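Local atomic coordinates of surface layer protein (Geobacillus stearothermophilus, PDB entry 5FTY), a protein that probably assembles with copies of itself into the calcium-binding surface layer that coats the cell of this bacterium. Residues A[67-72]-A[89-94]; A[131-136]-A[235-240]. All coordinates share one frame; numbering follows the deposited sequence.

Contact 1 of 2, residues A[67-72]-A[89-94]; sequences GVIVNA and GSKKVG. With CA (calcium ion), chain D.
Gly67 O takes two backbone bonds from the facing loop: Lys91 N donates over 2.9 Å to Gly67 O, and Lys92 N over 3.2 Å to the same oxygen. The first donor lies in the carbonyl plane, although its N-H...O angle is only 136°; the second stands above that plane, 51° out of it, so the successive amides approach the oxygen from different directions. Gly67 has positive phi, and a CB there would run into Lys92 CD, two reasons why glycine fits this position.

The side chain of Lys92 can be traced along Gly67. Its CB comes near the doubly held oxygen, 4.2 Å from Gly67 O. CG, set beside the backbone N and anti to the carbonyl carbon (chi1 -57°), and then CD both pass Gly67 CA, with CD 4.1 Å from that CA. Beyond CD the chain leads off, and CE and NZ leave Gly67 behind.

The contact falls in the Big-like (BIG2) module, between the entry to strand 70-77 and the loop that joins strand 80-87 to strand 94-102. Here Val68 O binds a calcium ion at 2.4 Å, a site completed by Glu61, Asp64, Asn66 and Glu96.

Val68 turns its CG2 methyl to the backbone of the loop, 3.7 Å from Gly94 N. Ile69 reaches the other end of that loop, where its CD1 lies 3.7 Å from Gly89 O. Between them Ser90 presents CB rather than its hydroxyl, with Ser90 CB 3.3 Å from Ile69 N; OG is instead hydrogen-bonded to Asp87, just before the loop segment. On the buried side Val68 and Ser90 both touch Val114 of strand 105-115.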
loop_
_atom_site.group_PDB
_atom_site.type_symbol
_atom_site.label_atom_id
_atom_site.label_comp_id
_atom_site.label_asym_id
_atom_site.label_seq_id
_atom_site.Cartn_x
_atom_site.Cartn_y
_atom_site.Cartn_z
ATOM N N GLY A 67 -12.429 13.178 -0.941
ATOM C CA GLY A 67 -11.000 12.938 -0.900
ATOM C C GLY A 67 -10.474 12.231 -2.136
ATOM O O GLY A 67 -9.283 11.939 -2.231
ATOM N N VAL A 68 -11.364 11.948 -3.081
ATOM C CA VAL A 68 -10.972 11.346 -4.351
ATOM C C VAL A 68 -10.916 12.415 -5.440
ATOM O O VAL A 68 -11.951 12.890 -5.905
ATOM C CB VAL A 68 -11.950 10.230 -4.777
ATOM C CG1 VAL A 68 -11.593 9.710 -6.160
ATOM C CG2 VAL A 68 -11.959 9.103 -3.754
ATOM N N ILE A 69 -9.705 12.796 -5.837
ATOM C CA ILE A 69 -9.520 13.845 -6.838
ATOM C C ILE A 69 -8.849 13.303 -8.097
ATOM O O ILE A 69 -7.723 12.814 -8.046
ATOM C CB ILE A 69 -8.670 15.008 -6.285
ATOM C CG1 ILE A 69 -8.993 15.264 -4.809
ATOM C CG2 ILE A 69 -8.875 16.261 -7.128
ATOM C CD1 ILE A 69 -8.104 16.310 -4.159
ATOM N N VAL A 70 -9.544 13.399 -9.228
ATOM C CA VAL A 70 -9.024 12.889 -10.496
ATOM C C VAL A 70 -8.886 13.980 -11.562
ATOM O O VAL A 70 -9.342 15.106 -11.369
ATOM C CB VAL A 70 -9.904 11.747 -11.051
ATOM C CG1 VAL A 70 -9.876 10.545 -10.116
ATOM C CG2 VAL A 70 -11.330 12.229 -11.278
ATOM N N ASN A 71 -8.253 13.639 -12.683
ATOM C CA ASN A 71 -8.057 14.585 -13.781
ATOM C C ASN A 71 -8.523 14.018 -15.121
ATOM O O ASN A 71 -8.110 12.929 -15.513
ATOM C CB ASN A 71 -6.584 14.992 -13.873
ATOM C CG ASN A 71 -6.401 16.402 -14.405
ATOM O OD1 ASN A 71 -6.335 16.621 -15.615
ATOM N ND2 ASN A 71 -6.320 17.367 -13.498
ATOM N N ALA A 72 -9.376 14.759 -15.824
ATOM C CA ALA A 72 -9.894 14.314 -17.117
ATOM C C ALA A 72 -9.292 15.085 -18.293
ATOM O O ALA A 72 -9.559 16.271 -18.475
ATOM C CB ALA A 72 -11.411 14.414 -17.137
ATOM N N GLY A 89 -3.890 13.844 -6.830
ATOM C CA GLY A 89 -3.619 14.048 -5.418
ATOM C C GLY A 89 -4.742 13.641 -4.485
ATOM O O GLY A 89 -5.014 14.316 -3.492
ATOM N N SER A 90 -5.398 12.527 -4.803
ATOM C CA SER A 90 -6.449 11.988 -3.950
ATOM C C SER A 90 -5.871 11.430 -2.653
ATOM O O SER A 90 -4.854 10.744 -2.667
ATOM C CB SER A 90 -7.226 10.902 -4.697
ATOM O OG SER A 90 -6.347 10.050 -5.413
ATOM N N LYS A 91 -6.524 11.725 -1.531
ATOM C CA LYS A 91 -6.036 11.289 -0.225
ATOM C C LYS A 91 -6.814 10.090 0.315
ATOM O O LYS A 91 -6.378 9.428 1.258
ATOM C CB LYS A 91 -6.091 12.442 0.779
ATOM C CG LYS A 91 -5.395 13.709 0.303
ATOM C CD LYS A 91 -5.561 14.845 1.300
ATOM C CE LYS A 91 -4.926 16.131 0.789
ATOM N NZ LYS A 91 -5.507 16.572 -0.512
ATOM N N LYS A 92 -7.968 9.819 -0.283
ATOM C CA LYS A 92 -8.763 8.658 0.091
ATOM C C LYS A 92 -9.010 7.783 -1.132
ATOM O O LYS A 92 -8.652 8.148 -2.249
ATOM C CB LYS A 92 -10.102 9.089 0.693
ATOM C CG LYS A 92 -9.999 9.996 1.912
ATOM C CD LYS A 92 -11.382 10.457 2.356
ATOM C CE LYS A 92 -11.317 11.478 3.484
ATOM N NZ LYS A 92 -11.408 10.841 4.831
ATOM N N VAL A 93 -9.623 6.627 -0.910
ATOM C CA VAL A 93 -9.997 5.733 -1.999
ATOM C C VAL A 93 -11.518 5.665 -2.124
ATOM O O VAL A 93 -12.234 5.847 -1.140
ATOM C CB VAL A 93 -9.436 4.313 -1.779
ATOM C CG1 VAL A 93 -7.915 4.340 -1.731
ATOM C CG2 VAL A 93 -10.003 3.703 -0.506
ATOM N N GLY A 94 -12.014 5.411 -3.333
ATOM C CA GLY A 94 -13.447 5.294 -3.542
ATOM C C GLY A 94 -13.946 5.782 -4.885
ATOM O O GLY A 94 -13.175 6.030 -5.809
HETATM CA CA CA D . -13.777 14.358 -5.544
#

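Contact 2 of 2, residues A[131-136]-A[235-240]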
loop_
_atom_site.group_PDB
_atom_site.type_symbol
_atom_site.label_atom_id
_atom_site.label_comp_id
_atom_site.label_asym_id
_atom_site.label_seq_id
_atom_site.Cartn_x
_atom_site.Cartn_y
_atom_site.Cartn_z
ATOM N N ILE A 131 14.172 -17.569 21.980
ATOM C CA ILE A 131 15.292 -17.583 21.048
ATOM C C ILE A 131 16.613 -17.468 21.809
ATOM O O ILE A 131 16.717 -16.734 22.792
ATOM C CB ILE A 131 15.200 -16.456 19.989
ATOM C CG1 ILE A 131 15.164 -15.080 20.657
ATOM C CG2 ILE A 131 13.980 -16.647 19.100
ATOM C CD1 ILE A 131 15.376 -13.936 19.693
ATOM N N GLU A 132 17.614 -18.223 21.370
ATOM C CA GLU A 132 18.953 -18.109 21.936
ATOM C C GLU A 132 19.882 -17.411 20.956
ATOM O O GLU A 132 19.625 -17.393 19.758
ATOM C CB GLU A 132 19.518 -19.483 22.293
ATOM C CG GLU A 132 19.008 -20.047 23.606
ATOM C CD GLU A 132 19.838 -21.223 24.087
ATOM O OE1 GLU A 132 20.859 -20.990 24.769
ATOM O OE2 GLU A 132 19.473 -22.377 23.784
ATOM N N LEU A 133 20.966 -16.838 21.468
ATOM C CA LEU A 133 21.941 -16.168 20.619
ATOM C C LEU A 133 23.274 -16.904 20.621
ATOM O O LEU A 133 23.598 -17.618 21.566
ATOM C CB LEU A 133 22.153 -14.723 21.075
ATOM C CG LEU A 133 20.938 -13.794 21.087
ATOM C CD1 LEU A 133 21.366 -12.380 21.428
ATOM C CD2 LEU A 133 20.204 -13.833 19.755
ATOM N N ASP A 134 24.040 -16.726 19.548
ATOM C CA ASP A 134 25.398 -17.249 19.476
ATOM C C ASP A 134 26.360 -16.159 19.006
ATOM O O ASP A 134 25.975 -14.996 18.874
ATOM C CB ASP A 134 25.473 -18.485 18.567
ATOM C CG ASP A 134 24.851 -18.253 17.199
ATOM O OD1 ASP A 134 25.081 -17.179 16.603
ATOM O OD2 ASP A 134 24.130 -19.155 16.720
ATOM N N ALA A 135 27.607 -16.536 18.746
ATOM C CA ALA A 135 28.623 -15.573 18.332
ATOM C C ALA A 135 28.333 -14.990 16.950
ATOM O O ALA A 135 28.733 -13.865 16.648
ATOM C CB ALA A 135 30.008 -16.207 18.362
ATOM N N ALA A 136 27.633 -15.755 16.119
ATOM C CA ALA A 136 27.313 -15.316 14.763
ATOM C C ALA A 136 26.286 -14.182 14.758
ATOM O O ALA A 136 26.132 -13.474 13.760
ATOM C CB ALA A 136 26.828 -16.492 13.918
ATOM N N VAL A 235 14.362 -14.000 25.183
ATOM C CA VAL A 235 15.645 -14.045 24.490
ATOM C C VAL A 235 16.787 -14.401 25.436
ATOM O O VAL A 235 17.066 -13.670 26.385
ATOM C CB VAL A 235 15.980 -12.686 23.840
ATOM C CG1 VAL A 235 17.291 -12.771 23.073
ATOM C CG2 VAL A 235 14.842 -12.217 22.943
ATOM N N LYS A 236 17.455 -15.520 25.170
ATOM C CA LYS A 236 18.634 -15.887 25.941
ATOM C C LYS A 236 19.914 -15.530 25.197
ATOM O O LYS A 236 20.145 -15.985 24.080
ATOM C CB LYS A 236 18.627 -17.377 26.293
ATOM C CG LYS A 236 19.851 -17.812 27.091
ATOM C CD LYS A 236 19.705 -19.214 27.668
ATOM C CE LYS A 236 20.879 -19.553 28.579
ATOM N NZ LYS A 236 20.748 -20.896 29.214
ATOM N N ALA A 237 20.741 -14.705 25.829
ATOM C CA ALA A 237 22.037 -14.342 25.272
ATOM C C ALA A 237 23.153 -14.784 26.213
ATOM O O ALA A 237 23.615 -14.006 27.046
ATOM C CB ALA A 237 22.108 -12.840 25.020
ATOM N N PRO A 238 23.591 -16.045 26.078
ATOM C CA PRO A 238 24.582 -16.637 26.979
ATOM C C PRO A 238 25.964 -16.018 26.803
ATOM O O PRO A 238 26.241 -15.406 25.776
ATOM C CB PRO A 238 24.604 -18.103 26.546
ATOM C CG PRO A 238 24.232 -18.066 25.122
ATOM C CD PRO A 238 23.225 -16.962 24.987
ATOM N N ALA A 239 26.815 -16.172 27.811
ATOM C CA ALA A 239 28.186 -15.690 27.729
ATOM C C ALA A 239 29.087 -16.789 27.184
ATOM O O ALA A 239 28.610 -17.863 26.820
ATOM C CB ALA A 239 28.670 -15.230 29.092
ATOM N N ALA A 240 30.387 -16.518 27.130
ATOM C CA ALA A 240 31.349 -17.476 26.590
ATOM C C ALA A 240 31.435 -18.745 27.433
ATOM O O ALA A 240 31.043 -18.755 28.600
ATOM C CB ALA A 240 32.720 -16.834 26.458
#
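Ile131 and Val235 lie side by side and point the same way from two parallel strands. Two hydrogen bonds cross between the segments: Lys236 N donates to Ile131 O (2.8 Å), and Leu133 N to Lys236 O (2.9 Å). Lys236 thus bonds to the residues on either side of Glu132, the pattern of parallel strands. Ile131 also bonds to the backbone of Thr234, just before 235-240.

Ile131 holds CG1 between its backbone N and carbonyl carbon (chi1 59°), which brings CG1 to 3.7 Å from Val235 CG2, while its CD1 meets the same methyl. Val235 answers with CG2 beside its own N and CG1 anti to it (chi1 -178°), both methyls facing the isoleucine. With an alanine in place of Ile131, CG1 and CD1 are gone, and Val235 CG2 would probably lose its contacts across the strand pair, a gap opening beside it. Further along, Leu133 CD1 lies 3.7 Å from Ala237 CB, continuing the apolar row.

On the other, exposed face Glu132 and Lys236 run alongside each other. Lys236 is extended to its tip, and the carboxylate touches its aliphatic part, Glu132 OE1 being 3.6 Å from Lys236 CD. The opposite charges may still attract weakly, but Glu132 OE1 and Lys236 NZ are 4.4 Å apart, beyond a salt bridge. After Ala237 the strands part: Pro238, whose ring nitrogen has no hydrogen to donate, sets its CD 3.5 Å from Leu133 O.

Strand 130-132 is the outermost strand on its side of a four-stranded mixed sheet; strand 231-237 is the next strand in, bonded on its other flank to strand 214-222 through Val216 and Gly214. Val235 packs on Leu218 of that strand and on Ala141, just ahead of helix 142-147.

Contact 1 closes before contact 2 opens along the chain, and the two lie on opposite sides of its centre, with contact centres 51 Å apart and nearest atoms about 37 Å apart. They share no strand or sheet. Contact 1 bridges two sheets of the Big-like module, running from strand 70-77 to the start of strand 94-102 beside a calcium ion; contact 2 lies within a single sheet near the C-terminal end, away from the annotated calcium sites. Yet both parts contain a mixed four-stranded sheet with strand order 1-4-3-2, consistent with two related beta modules set in series along an elongated piece of the surface layer protein.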